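Local coordinates for adenosine monophosphate-protein transferase (Pyrobaculum aerophilum, PDB 2JB7) that binds adenosine monophosphate in pockets between its subunits and may transfer AMP to proteins, although its cellular role is not established, at residues A[17-22]-A[91-96]; A[22-27]-A[103-108]; A[50-55]-A[80-85]. All coordinates share one frame; numbering follows the deposited sequence.

Contact 1 (A[17-22]-A[91-96]); sequences NVIIGQ and AWPINV. With AMP (adenosine monophosphate), chain D.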
loop_
_atom_site.group_PDB
_atom_site.type_symbol
_atom_site.label_atom_id
_atom_site.label_comp_id
_atom_site.label_asym_id
_atom_site.label_seq_id
_atom_site.Cartn_x
_atom_site.Cartn_y
_atom_site.Cartn_z
ATOM N N ASN A 17 11.231 -5.822 -21.323
ATOM C CA ASN A 17 11.228 -6.537 -20.077
ATOM C C ASN A 17 9.991 -7.402 -19.982
ATOM O O ASN A 17 8.974 -7.108 -20.607
ATOM C CB ASN A 17 11.307 -5.612 -18.879
ATOM C CG ASN A 17 12.678 -5.044 -18.680
ATOM O OD1 ASN A 17 13.075 -4.071 -19.354
ATOM N ND2 ASN A 17 13.416 -5.650 -17.774
ATOM N N VAL A 18 10.097 -8.519 -19.274
ATOM C CA VAL A 18 8.936 -9.372 -19.076
ATOM C C VAL A 18 8.564 -9.407 -17.587
ATOM O O VAL A 18 9.445 -9.346 -16.741
ATOM C CB VAL A 18 9.184 -10.792 -19.621
ATOM C CG1 VAL A 18 10.123 -11.605 -18.692
ATOM C CG2 VAL A 18 7.847 -11.519 -19.863
ATOM N N ILE A 19 7.259 -9.455 -17.307
ATOM C CA ILE A 19 6.723 -9.684 -15.953
ATOM C C ILE A 19 5.768 -10.880 -16.083
ATOM O O ILE A 19 4.866 -10.889 -16.938
ATOM C CB ILE A 19 6.029 -8.428 -15.405
ATOM C CG1 ILE A 19 7.033 -7.264 -15.330
ATOM C CG2 ILE A 19 5.391 -8.692 -13.989
ATOM C CD1 ILE A 19 6.313 -5.920 -15.077
ATOM N N ILE A 20 5.976 -11.898 -15.254
ATOM C CA ILE A 20 5.131 -13.107 -15.263
ATOM C C ILE A 20 4.574 -13.303 -13.851
ATOM O O ILE A 20 5.314 -13.237 -12.876
ATOM C CB ILE A 20 5.917 -14.345 -15.690
ATOM C CG1 ILE A 20 6.665 -14.074 -16.994
ATOM C CG2 ILE A 20 4.977 -15.537 -15.840
ATOM C CD1 ILE A 20 7.617 -15.210 -17.444
ATOM N N GLY A 21 3.280 -13.543 -13.738
ATOM C CA GLY A 21 2.659 -13.765 -12.440
ATOM C C GLY A 21 1.427 -14.642 -12.513
ATOM O O GLY A 21 1.170 -15.280 -13.522
ATOM N N GLN A 22 0.710 -14.673 -11.402
ATOM C CA GLN A 22 -0.538 -15.426 -11.296
ATOM C C GLN A 22 -1.583 -14.531 -10.654
ATOM O O GLN A 22 -1.307 -13.760 -9.719
ATOM C CB GLN A 22 -0.300 -16.640 -10.441
ATOM C CG GLN A 22 -1.417 -17.663 -10.517
ATOM C CD GLN A 22 -1.111 -18.758 -9.582
ATOM O OE1 GLN A 22 -0.078 -19.424 -9.703
ATOM N NE2 GLN A 22 -1.960 -18.927 -8.603
ATOM N N ALA A 91 9.435 1.522 -20.613
ATOM C CA ALA A 91 9.240 1.556 -19.194
ATOM C C ALA A 91 9.992 0.390 -18.601
ATOM O O ALA A 91 10.194 -0.629 -19.258
ATOM C CB ALA A 91 7.713 1.449 -18.833
ATOM N N TRP A 92 10.408 0.545 -17.357
ATOM C CA TRP A 92 11.036 -0.518 -16.589
ATOM C C TRP A 92 10.063 -1.192 -15.641
ATOM O O TRP A 92 9.123 -0.549 -15.163
ATOM C CB TRP A 92 12.140 0.061 -15.727
ATOM C CG TRP A 92 13.229 0.726 -16.500
ATOM C CD1 TRP A 92 13.425 2.087 -16.628
ATOM C CD2 TRP A 92 14.268 0.087 -17.231
ATOM N NE1 TRP A 92 14.557 2.315 -17.394
ATOM C CE2 TRP A 92 15.090 1.112 -17.773
ATOM C CE3 TRP A 92 14.603 -1.239 -17.479
ATOM C CZ2 TRP A 92 16.217 0.832 -18.524
ATOM C CZ3 TRP A 92 15.757 -1.522 -18.218
ATOM C CH2 TRP A 92 16.525 -0.472 -18.749
ATOM N N PRO A 93 10.315 -2.476 -15.295
ATOM C CA PRO A 93 9.455 -3.066 -14.270
ATOM C C PRO A 93 9.320 -2.256 -12.992
ATOM O O PRO A 93 8.233 -2.200 -12.454
ATOM C CB PRO A 93 10.091 -4.448 -14.020
ATOM C CG PRO A 93 10.674 -4.797 -15.341
ATOM C CD PRO A 93 11.226 -3.481 -15.871
ATOM N N ILE A 94 10.363 -1.572 -12.526
ATOM C CA ILE A 94 10.214 -0.822 -11.271
ATOM C C ILE A 94 9.202 0.333 -11.436
ATOM O O ILE A 94 8.691 0.863 -10.443
ATOM C CB ILE A 94 11.557 -0.231 -10.732
ATOM C CG1 ILE A 94 12.240 0.695 -11.749
ATOM C CG2 ILE A 94 12.504 -1.369 -10.236
ATOM C CD1 ILE A 94 13.445 1.453 -11.117
ATOM N N ASN A 95 8.950 0.742 -12.674
ATOM C CA ASN A 95 7.993 1.794 -12.937
ATOM C C ASN A 95 6.556 1.333 -12.767
ATOM O O ASN A 95 5.684 2.172 -12.583
ATOM C CB ASN A 95 8.097 2.358 -14.363
ATOM C CG ASN A 95 9.458 2.959 -14.708
ATOM O OD1 ASN A 95 10.201 3.534 -13.856
ATOM N ND2 ASN A 95 9.785 2.861 -15.965
ATOM N N VAL A 96 6.304 0.030 -12.877
ATOM C CA VAL A 96 4.949 -0.480 -12.842
ATOM C C VAL A 96 4.668 -1.535 -11.797
ATOM O O VAL A 96 3.492 -1.859 -11.571
ATOM C CB VAL A 96 4.551 -1.071 -14.222
ATOM C CG1 VAL A 96 4.557 0.013 -15.258
ATOM C CG2 VAL A 96 5.450 -2.281 -14.620
HETATM P P AMP D . 21.080 -5.697 -16.316
HETATM O O1P AMP D . 20.729 -4.579 -17.283
HETATM O O2P AMP D . 22.375 -5.438 -15.603
HETATM O O3P AMP D . 20.968 -7.090 -16.908
HETATM O "O5'" AMP D . 19.983 -5.526 -15.098
HETATM C "C5'" AMP D . 19.132 -6.531 -14.518
HETATM C "C4'" AMP D . 17.655 -6.154 -14.649
HETATM O "O4'" AMP D . 17.336 -4.901 -14.013
HETATM C "C3'" AMP D . 17.250 -6.010 -16.109
HETATM O "O3'" AMP D . 16.937 -7.268 -16.720
HETATM C "C2'" AMP D . 16.047 -5.110 -15.984
HETATM O "O2'" AMP D . 14.861 -5.876 -15.692
HETATM C "C1'" AMP D . 16.382 -4.210 -14.805
HETATM N N9 AMP D . 17.038 -2.946 -15.191
HETATM C C8 AMP D . 18.218 -2.830 -15.837
HETATM N N7 AMP D . 18.557 -1.522 -16.009
HETATM C C5 AMP D . 17.555 -0.785 -15.460
HETATM C C6 AMP D . 17.269 0.640 -15.270
HETATM N N6 AMP D . 18.097 1.624 -15.734
HETATM N N1 AMP D . 16.150 0.994 -14.613
HETATM C C2 AMP D . 15.290 0.087 -14.134
HETATM N N3 AMP D . 15.489 -1.232 -14.267
HETATM C C4 AMP D . 16.583 -1.719 -14.904
#
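Asn-17 lays its amide against Pro-93 beside the bound AMP, where strand 17-22 meets the first turn of helix 93-101. The motif is a beta-alpha-beta crossover: strands 83-89 and 108-113 run parallel, the helix joins them, and strand 17-22 lies between them in the sheet and passes beneath the helix start. With CG held anti to the carbonyl carbon (chi1 -75°), the Asn-17 side chain crosses the pyrrolidine at about a right angle, and CG comes to 3.5 Å from Pro-93 CD. The two ends of the amide then face different neighbours. OD1 approaches the benzo side of Trp-92, 3.7 Å from its CE3, with amide and indole planes 68° apart. ND2 points toward the ribose and lies 2.5 Å from AMP O2', a spacing so short that the details of this approach are doubtful. Trp-92 spreads one face of its indole beneath the adenine, with AMP N1 3.2 Å above the plane and over its centre. Ile-94 adds an aliphatic touch, CD1 standing 3.8 Å from AMP C2. Ala-114 N and Tyr-162 OH, whose residues touch Asn-17 and Trp-92, are hydrogen-bonded to the same nucleotide, and so is Ser-53 OG of a neighbouring subunit. Away from the nucleotide the contact is apolar. Two residues along the strand, Ile-19 sends an extended side chain (chi2 168°) from the same face of the sheet toward the helix, between strands 83-89 and 108-113. Its CD1 reaches the flank of Pro-93 and, 3.8 Å away, the methyl CG2 of Val-96.

Contact 2 (A[22-27]-A[103-108]); sequences QAHFIK and VPEVVR. With AMP (adenosine monophosphate), chain F; ACT (acetate ion), chain G.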
loop_
_atom_site.group_PDB
_atom_site.type_symbol
_atom_site.label_atom_id
_atom_site.label_comp_id
_atom_site.label_asym_id
_atom_site.label_seq_id
_atom_site.Cartn_x
_atom_site.Cartn_y
_atom_site.Cartn_z
ATOM N N GLN A 22 0.710 -14.673 -11.402
ATOM C CA GLN A 22 -0.538 -15.426 -11.296
ATOM C C GLN A 22 -1.583 -14.531 -10.654
ATOM O O GLN A 22 -1.307 -13.760 -9.719
ATOM C CB GLN A 22 -0.300 -16.640 -10.441
ATOM C CG GLN A 22 -1.417 -17.663 -10.517
ATOM C CD GLN A 22 -1.111 -18.758 -9.582
ATOM O OE1 GLN A 22 -0.078 -19.424 -9.703
ATOM N NE2 GLN A 22 -1.960 -18.927 -8.603
ATOM N N ALA A 23 -2.797 -14.631 -11.197
ATOM C CA ALA A 23 -3.916 -13.834 -10.743
ATOM C C ALA A 23 -5.130 -14.758 -10.675
ATOM O O ALA A 23 -4.970 -15.976 -10.374
ATOM C CB ALA A 23 -4.126 -12.680 -11.722
ATOM N N HIS A 24 -6.305 -14.183 -10.865
ATOM C CA HIS A 24 -7.567 -14.908 -10.927
ATOM C C HIS A 24 -8.619 -13.935 -11.431
ATOM O O HIS A 24 -8.507 -12.729 -11.255
ATOM C CB HIS A 24 -7.980 -15.499 -9.574
ATOM C CG HIS A 24 -8.555 -14.500 -8.609
ATOM N ND1 HIS A 24 -7.813 -13.452 -8.098
ATOM C CD2 HIS A 24 -9.779 -14.399 -8.047
ATOM C CE1 HIS A 24 -8.569 -12.746 -7.271
ATOM N NE2 HIS A 24 -9.766 -13.293 -7.225
ATOM N N PHE A 25 -9.659 -14.479 -12.048
ATOM C CA PHE A 25 -10.821 -13.719 -12.477
ATOM C C PHE A 25 -10.551 -12.972 -13.748
ATOM O O PHE A 25 -9.469 -12.367 -13.942
ATOM C CB PHE A 25 -11.288 -12.730 -11.381
ATOM C CG PHE A 25 -12.615 -12.049 -11.671
ATOM C CD1 PHE A 25 -13.689 -12.756 -12.222
ATOM C CD2 PHE A 25 -12.792 -10.705 -11.349
ATOM C CE1 PHE A 25 -14.898 -12.111 -12.493
ATOM C CE2 PHE A 25 -14.006 -10.087 -11.588
ATOM C CZ PHE A 25 -15.051 -10.800 -12.159
ATOM N N ILE A 26 -11.537 -12.985 -14.646
ATOM C CA ILE A 26 -11.336 -12.363 -15.963
ATOM C C ILE A 26 -10.993 -10.877 -15.982
ATOM O O ILE A 26 -10.347 -10.397 -16.903
ATOM C CB ILE A 26 -12.580 -12.633 -16.844
ATOM C CG1 ILE A 26 -12.254 -12.539 -18.344
ATOM C CG2 ILE A 26 -13.744 -11.805 -16.363
ATOM C CD1 ILE A 26 -13.304 -13.246 -19.255
ATOM N N LYS A 27 -11.364 -10.160 -14.947
ATOM C CA LYS A 27 -11.114 -8.732 -14.885
ATOM C C LYS A 27 -9.629 -8.437 -14.783
ATOM O O LYS A 27 -9.189 -7.303 -15.021
ATOM C CB LYS A 27 -11.844 -8.159 -13.703
ATOM C CG LYS A 27 -11.890 -6.597 -13.642
ATOM C CD LYS A 27 -12.974 -6.050 -12.694
ATOM C CE LYS A 27 -12.663 -6.195 -11.223
ATOM N NZ LYS A 27 -11.702 -5.139 -10.751
ATOM N N VAL A 103 -3.075 -4.664 -7.783
ATOM C CA VAL A 103 -4.287 -5.058 -8.485
ATOM C C VAL A 103 -4.930 -6.189 -7.669
ATOM O O VAL A 103 -4.250 -7.189 -7.348
ATOM C CB VAL A 103 -3.953 -5.536 -9.861
ATOM C CG1 VAL A 103 -5.170 -6.296 -10.503
ATOM C CG2 VAL A 103 -3.523 -4.343 -10.754
ATOM N N PRO A 104 -6.181 -6.012 -7.266
ATOM C CA PRO A 104 -6.784 -7.025 -6.351
ATOM C C PRO A 104 -6.816 -8.468 -6.897
ATOM O O PRO A 104 -6.770 -9.396 -6.129
ATOM C CB PRO A 104 -8.188 -6.466 -6.122
ATOM C CG PRO A 104 -7.989 -4.987 -6.246
ATOM C CD PRO A 104 -7.066 -4.843 -7.420
ATOM N N GLU A 105 -6.835 -8.653 -8.219
ATOM C CA GLU A 105 -6.817 -10.000 -8.797
ATOM C C GLU A 105 -5.446 -10.650 -8.697
ATOM O O GLU A 105 -5.323 -11.873 -8.764
ATOM C CB GLU A 105 -7.222 -9.978 -10.259
ATOM C CG GLU A 105 -8.691 -9.780 -10.516
ATOM C CD GLU A 105 -9.017 -8.325 -10.650
ATOM O OE1 GLU A 105 -8.056 -7.520 -10.894
ATOM O OE2 GLU A 105 -10.213 -7.976 -10.580
ATOM N N VAL A 106 -4.395 -9.846 -8.572
ATOM C CA VAL A 106 -3.045 -10.372 -8.658
ATOM C C VAL A 106 -2.685 -11.037 -7.348
ATOM O O VAL A 106 -2.825 -10.453 -6.300
ATOM C CB VAL A 106 -2.026 -9.284 -9.018
ATOM C CG1 VAL A 106 -0.610 -9.742 -8.695
ATOM C CG2 VAL A 106 -2.200 -8.879 -10.512
ATOM N N VAL A 107 -2.205 -12.275 -7.414
ATOM C CA VAL A 107 -1.867 -13.034 -6.200
ATOM C C VAL A 107 -0.380 -13.201 -5.985
ATOM O O VAL A 107 0.078 -13.205 -4.831
ATOM C CB VAL A 107 -2.587 -14.407 -6.187
ATOM C CG1 VAL A 107 -4.106 -14.223 -6.432
ATOM C CG2 VAL A 107 -2.076 -15.256 -7.181
ATOM N N ARG A 108 0.387 -13.297 -7.058
ATOM C CA ARG A 108 1.833 -13.399 -6.957
ATOM C C ARG A 108 2.510 -12.990 -8.260
ATOM O O ARG A 108 1.904 -13.012 -9.340
ATOM C CB ARG A 108 2.239 -14.820 -6.606
ATOM C CG ARG A 108 1.757 -15.842 -7.623
ATOM C CD ARG A 108 1.289 -17.185 -7.018
ATOM N NE ARG A 108 2.426 -17.936 -6.481
ATOM C CZ ARG A 108 2.683 -19.214 -6.741
ATOM N NH1 ARG A 108 1.862 -19.977 -7.492
ATOM N NH2 ARG A 108 3.775 -19.737 -6.228
HETATM P P AMP F . -15.427 -18.051 -13.198
HETATM O O1P AMP F . -15.248 -19.533 -12.881
HETATM O O2P AMP F . -16.684 -17.425 -12.653
HETATM O O3P AMP F . -15.243 -17.682 -14.636
HETATM O "O5'" AMP F . -14.276 -17.144 -12.494
HETATM C "C5'" AMP F . -12.944 -17.512 -12.111
HETATM C "C4'" AMP F . -12.634 -16.998 -10.708
HETATM O "O4'" AMP F . -12.818 -15.570 -10.579
HETATM C "C3'" AMP F . -13.580 -17.675 -9.714
HETATM O "O3'" AMP F . -12.990 -18.922 -9.324
HETATM C "C2'" AMP F . -13.735 -16.621 -8.631
HETATM O "O2'" AMP F . -12.637 -16.762 -7.729
HETATM C "C1'" AMP F . -13.597 -15.311 -9.396
HETATM N N9 AMP F . -14.932 -14.710 -9.708
HETATM C C8 AMP F . -15.906 -15.197 -10.505
HETATM N N7 AMP F . -16.958 -14.360 -10.580
HETATM C C5 AMP F . -16.626 -13.279 -9.809
HETATM C C6 AMP F . -17.290 -12.047 -9.469
HETATM N N6 AMP F . -18.512 -11.830 -9.954
HETATM N N1 AMP F . -16.653 -11.144 -8.659
HETATM C C2 AMP F . -15.417 -11.433 -8.185
HETATM N N3 AMP F . -14.716 -12.551 -8.466
HETATM C C4 AMP F . -15.298 -13.501 -9.250
HETATM C C ACT G . 5.438 -16.932 -4.546
HETATM O O ACT G . 4.371 -17.396 -4.128
HETATM O OXT ACT G . 5.495 -16.668 -5.725
HETATM C CH3 ACT G . 6.595 -16.677 -3.648
#
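Gln-22 meets Arg-108 and Glu-105 meets Lys-27 where the loop after strand 17-22 runs beside the turn before strand 108-113; Glu-105 and Gln-22 bury the most surface. At the strand end Val-107 and Arg-108 both face Gln-22, a classic beta bulge: Gln-22 O accepts from Val-107 N at 2.9 Å and, more distantly, from Arg-108 N, while Gln-22 N donates to Arg-108 O. The Gln-22 side chain, its CG anti to the backbone N (chi1 -167°), slants across Arg-108, and OE1 takes a 3.0 Å bond from Arg-108 NH1, the donor lying above the carbonyl plane and the two flat groups 88° apart. Gln-22 NE2 binds Phe-110 O of a neighbouring subunit, and Arg-108 NE and NH2 bind an acetate, probably from the crystallisation liquor. Glu-105 works from both ends. Its backbone O accepts from His-24 ND1 at 3.0 Å, in the plane of the imidazole. Its carboxylate meets the rim of Phe-25, whose face lies against the AMP adenine, and OE2 forms a salt bridge with Lys-27 NZ at 3.2 Å. Lys-27 also pairs with Asp-31, close to Glu-105 OE1; one ammonium shared between two acids probably eases their mutual repulsion.

Contact 3 (A[50-55]-A[80-85]); sequences CEASGK and AGHVFV. With AMP (adenosine monophosphate), chain F.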
loop_
_atom_site.group_PDB
_atom_site.type_symbol
_atom_site.label_atom_id
_atom_site.label_comp_id
_atom_site.label_asym_id
_atom_site.label_seq_id
_atom_site.Cartn_x
_atom_site.Cartn_y
_atom_site.Cartn_z
ATOM N N CYS A 50 -4.230 -16.127 -18.801
ATOM C CA CYS A 50 -4.845 -17.438 -18.989
ATOM C C CYS A 50 -6.096 -17.574 -18.140
ATOM O O CYS A 50 -6.037 -17.999 -16.986
ATOM C CB CYS A 50 -3.823 -18.515 -18.649
ATOM S SG CYS A 50 -2.474 -18.623 -19.839
ATOM N N GLU A 51 -7.249 -17.232 -18.717
ATOM C CA GLU A 51 -8.537 -17.591 -18.110
ATOM C C GLU A 51 -8.590 -19.118 -17.890
ATOM O O GLU A 51 -8.308 -19.876 -18.806
ATOM C CB GLU A 51 -9.654 -17.180 -19.055
ATOM C CG GLU A 51 -11.037 -17.284 -18.459
ATOM C CD GLU A 51 -12.137 -17.113 -19.486
ATOM O OE1 GLU A 51 -11.837 -17.302 -20.656
ATOM O OE2 GLU A 51 -13.320 -16.840 -19.115
ATOM N N ALA A 52 -8.922 -19.533 -16.669
ATOM C CA ALA A 52 -8.737 -20.914 -16.242
ATOM C C ALA A 52 -10.010 -21.731 -16.185
ATOM O O ALA A 52 -9.975 -22.914 -15.850
ATOM C CB ALA A 52 -8.045 -20.972 -14.872
ATOM N N SER A 53 -11.130 -21.100 -16.483
ATOM C CA SER A 53 -12.415 -21.736 -16.497
ATOM C C SER A 53 -13.203 -21.053 -17.603
ATOM O O SER A 53 -12.610 -20.338 -18.409
ATOM C CB SER A 53 -13.069 -21.631 -15.141
ATOM O OG SER A 53 -13.440 -20.307 -14.862
ATOM N N GLY A 54 -14.500 -21.288 -17.683
ATOM C CA GLY A 54 -15.273 -20.697 -18.755
ATOM C C GLY A 54 -14.752 -21.136 -20.102
ATOM O O GLY A 54 -14.400 -22.303 -20.297
ATOM N N LYS A 55 -14.616 -20.201 -21.023
ATOM C CA LYS A 55 -14.065 -20.513 -22.342
ATOM C C LYS A 55 -12.549 -20.775 -22.339
ATOM O O LYS A 55 -11.956 -21.196 -23.355
ATOM C CB LYS A 55 -14.412 -19.399 -23.337
ATOM C CG LYS A 55 -15.933 -19.302 -23.579
ATOM C CD LYS A 55 -16.293 -18.223 -24.528
ATOM C CE LYS A 55 -17.711 -18.483 -25.116
ATOM N NZ LYS A 55 -17.915 -17.670 -26.359
ATOM N N ALA A 80 -0.804 -22.570 -18.305
ATOM C CA ALA A 80 -1.170 -22.835 -16.920
ATOM C C ALA A 80 -2.254 -21.856 -16.510
ATOM O O ALA A 80 -2.132 -20.652 -16.732
ATOM C CB ALA A 80 0.037 -22.687 -16.005
ATOM N N GLY A 81 -3.334 -22.386 -15.974
ATOM C CA GLY A 81 -4.467 -21.553 -15.534
ATOM C C GLY A 81 -4.041 -20.398 -14.646
ATOM O O GLY A 81 -3.266 -20.600 -13.704
ATOM N N HIS A 82 -4.505 -19.197 -15.000
ATOM C CA HIS A 82 -4.391 -17.993 -14.174
ATOM C C HIS A 82 -3.035 -17.322 -14.190
ATOM O O HIS A 82 -2.820 -16.306 -13.498
ATOM C CB HIS A 82 -4.938 -18.234 -12.769
ATOM C CG HIS A 82 -6.423 -18.122 -12.686
ATOM N ND1 HIS A 82 -7.147 -18.501 -11.580
ATOM C CD2 HIS A 82 -7.331 -17.656 -13.579
ATOM C CE1 HIS A 82 -8.436 -18.292 -11.802
ATOM N NE2 HIS A 82 -8.569 -17.741 -12.988
ATOM N N VAL A 83 -2.126 -17.850 -14.982
ATOM C CA VAL A 83 -0.892 -17.138 -15.258
ATOM C C VAL A 83 -1.169 -15.903 -16.123
ATOM O O VAL A 83 -2.019 -15.913 -17.031
ATOM C CB VAL A 83 0.141 -18.112 -15.890
ATOM C CG1 VAL A 83 1.334 -17.342 -16.515
ATOM C CG2 VAL A 83 0.577 -19.135 -14.801
ATOM N N PHE A 84 -0.429 -14.811 -15.860
ATOM C CA PHE A 84 -0.382 -13.675 -16.772
ATOM C C PHE A 84 1.047 -13.329 -17.186
ATOM O O PHE A 84 2.002 -13.606 -16.434
ATOM C CB PHE A 84 -1.080 -12.443 -16.168
ATOM C CG PHE A 84 -0.395 -11.843 -14.983
ATOM C CD1 PHE A 84 -0.824 -12.153 -13.701
ATOM C CD2 PHE A 84 0.598 -10.894 -15.133
ATOM C CE1 PHE A 84 -0.165 -11.550 -12.568
ATOM C CE2 PHE A 84 1.228 -10.325 -14.049
ATOM C CZ PHE A 84 0.822 -10.625 -12.789
ATOM N N VAL A 85 1.164 -12.741 -18.380
ATOM C CA VAL A 85 2.419 -12.321 -18.959
ATOM C C VAL A 85 2.306 -10.915 -19.477
ATOM O O VAL A 85 1.334 -10.556 -20.140
ATOM C CB VAL A 85 2.847 -13.234 -20.113
ATOM C CG1 VAL A 85 4.106 -12.697 -20.789
ATOM C CG2 VAL A 85 3.017 -14.698 -19.577
HETATM P P AMP F . -15.427 -18.051 -13.198
HETATM O O1P AMP F . -15.248 -19.533 -12.881
HETATM O O2P AMP F . -16.684 -17.425 -12.653
HETATM O O3P AMP F . -15.243 -17.682 -14.636
HETATM O "O5'" AMP F . -14.276 -17.144 -12.494
HETATM C "C5'" AMP F . -12.944 -17.512 -12.111
HETATM C "C4'" AMP F . -12.634 -16.998 -10.708
HETATM O "O4'" AMP F . -12.818 -15.570 -10.579
HETATM C "C3'" AMP F . -13.580 -17.675 -9.714
HETATM O "O3'" AMP F . -12.990 -18.922 -9.324
HETATM C "C2'" AMP F . -13.735 -16.621 -8.631
HETATM O "O2'" AMP F . -12.637 -16.762 -7.729
HETATM C "C1'" AMP F . -13.597 -15.311 -9.396
HETATM N N9 AMP F . -14.932 -14.710 -9.708
HETATM C C8 AMP F . -15.906 -15.197 -10.505
HETATM N N7 AMP F . -16.958 -14.360 -10.580
HETATM C C5 AMP F . -16.626 -13.279 -9.809
HETATM C C6 AMP F . -17.290 -12.047 -9.469
HETATM N N6 AMP F . -18.512 -11.830 -9.954
HETATM N N1 AMP F . -16.653 -11.144 -8.659
HETATM C C2 AMP F . -15.417 -11.433 -8.185
HETATM N N3 AMP F . -14.716 -12.551 -8.466
HETATM C C4 AMP F . -15.298 -13.501 -9.250
#
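Ala-52 sets its methyl over one face of the His-82 imidazole, a CH-pi contact in which CB lies 3.8 Å from the ring centroid and only 16° off the ring normal. The ring turns this flat side to the loop 50-55, and an edge of it faces AMP C5'. The polar partner of the ring comes from another subunit: ND1 is hydrogen-bonded to Asp-136 OD2 there, which helps to fix the rotation of the ring. The backbone beneath supplies the frame. Residues 80-83 form a type II beta turn leading into strand 83-89, and the end of strand 44-50 is clamped to it by two bonds: Cys-50 N to Val-83 O, 2.8 Å and almost straight at 173°, and His-82 N to Cys-50 O, also 2.8 Å and in the carbonyl plane. The absence of a side chain at Gly-81 lets Ala-52 come close, as a beta carbon there would clash with Ala-52 CB. Cys-50 points its own CB at the turn, 3.3 Å from Ala-80 O, with SG anti to the carbonyl carbon (chi1 -69°) and alongside the same oxygen. One residue beyond Ala-52, Ser-53 OG donates to AMP O1P at 2.8 Å. A leucine in place of His-82, lacking the ring, would probably leave Asp-136 of the neighbouring subunit without its mate and the Ala-52 methyl without a flat surface to pack on. The chemistry thus divides the work: backbone bonds and a methyl-on-ring contact probably help to hold the loop so that Ser-53 OG can reach the phosphate.

Overall arrangement
All three contacts are buried, but they differ in depth. The centre of contact 1 lies about 5 Å from the centre of the chain, those of contacts 2 and 3 about 14 and 15 Å, at strand ends, against a neighbouring subunit. Contacts 1 and 2 share Gln-22, and strand 17-22 meets strand 83-89 of contact 3 through Gly-21 O and Phe-84 N, 2.9 Å apart. The chemistry follows the position: side-chain packing without hydrogen bonds in contact 1, a bulge, side-chain hydrogen bonds and a salt bridge in contact 2, a backbone-clamped turn in contact 3. Contacts 2 and 3 reach one AMP; contact 1 serves another, so each nucleotide site draws on two subunits.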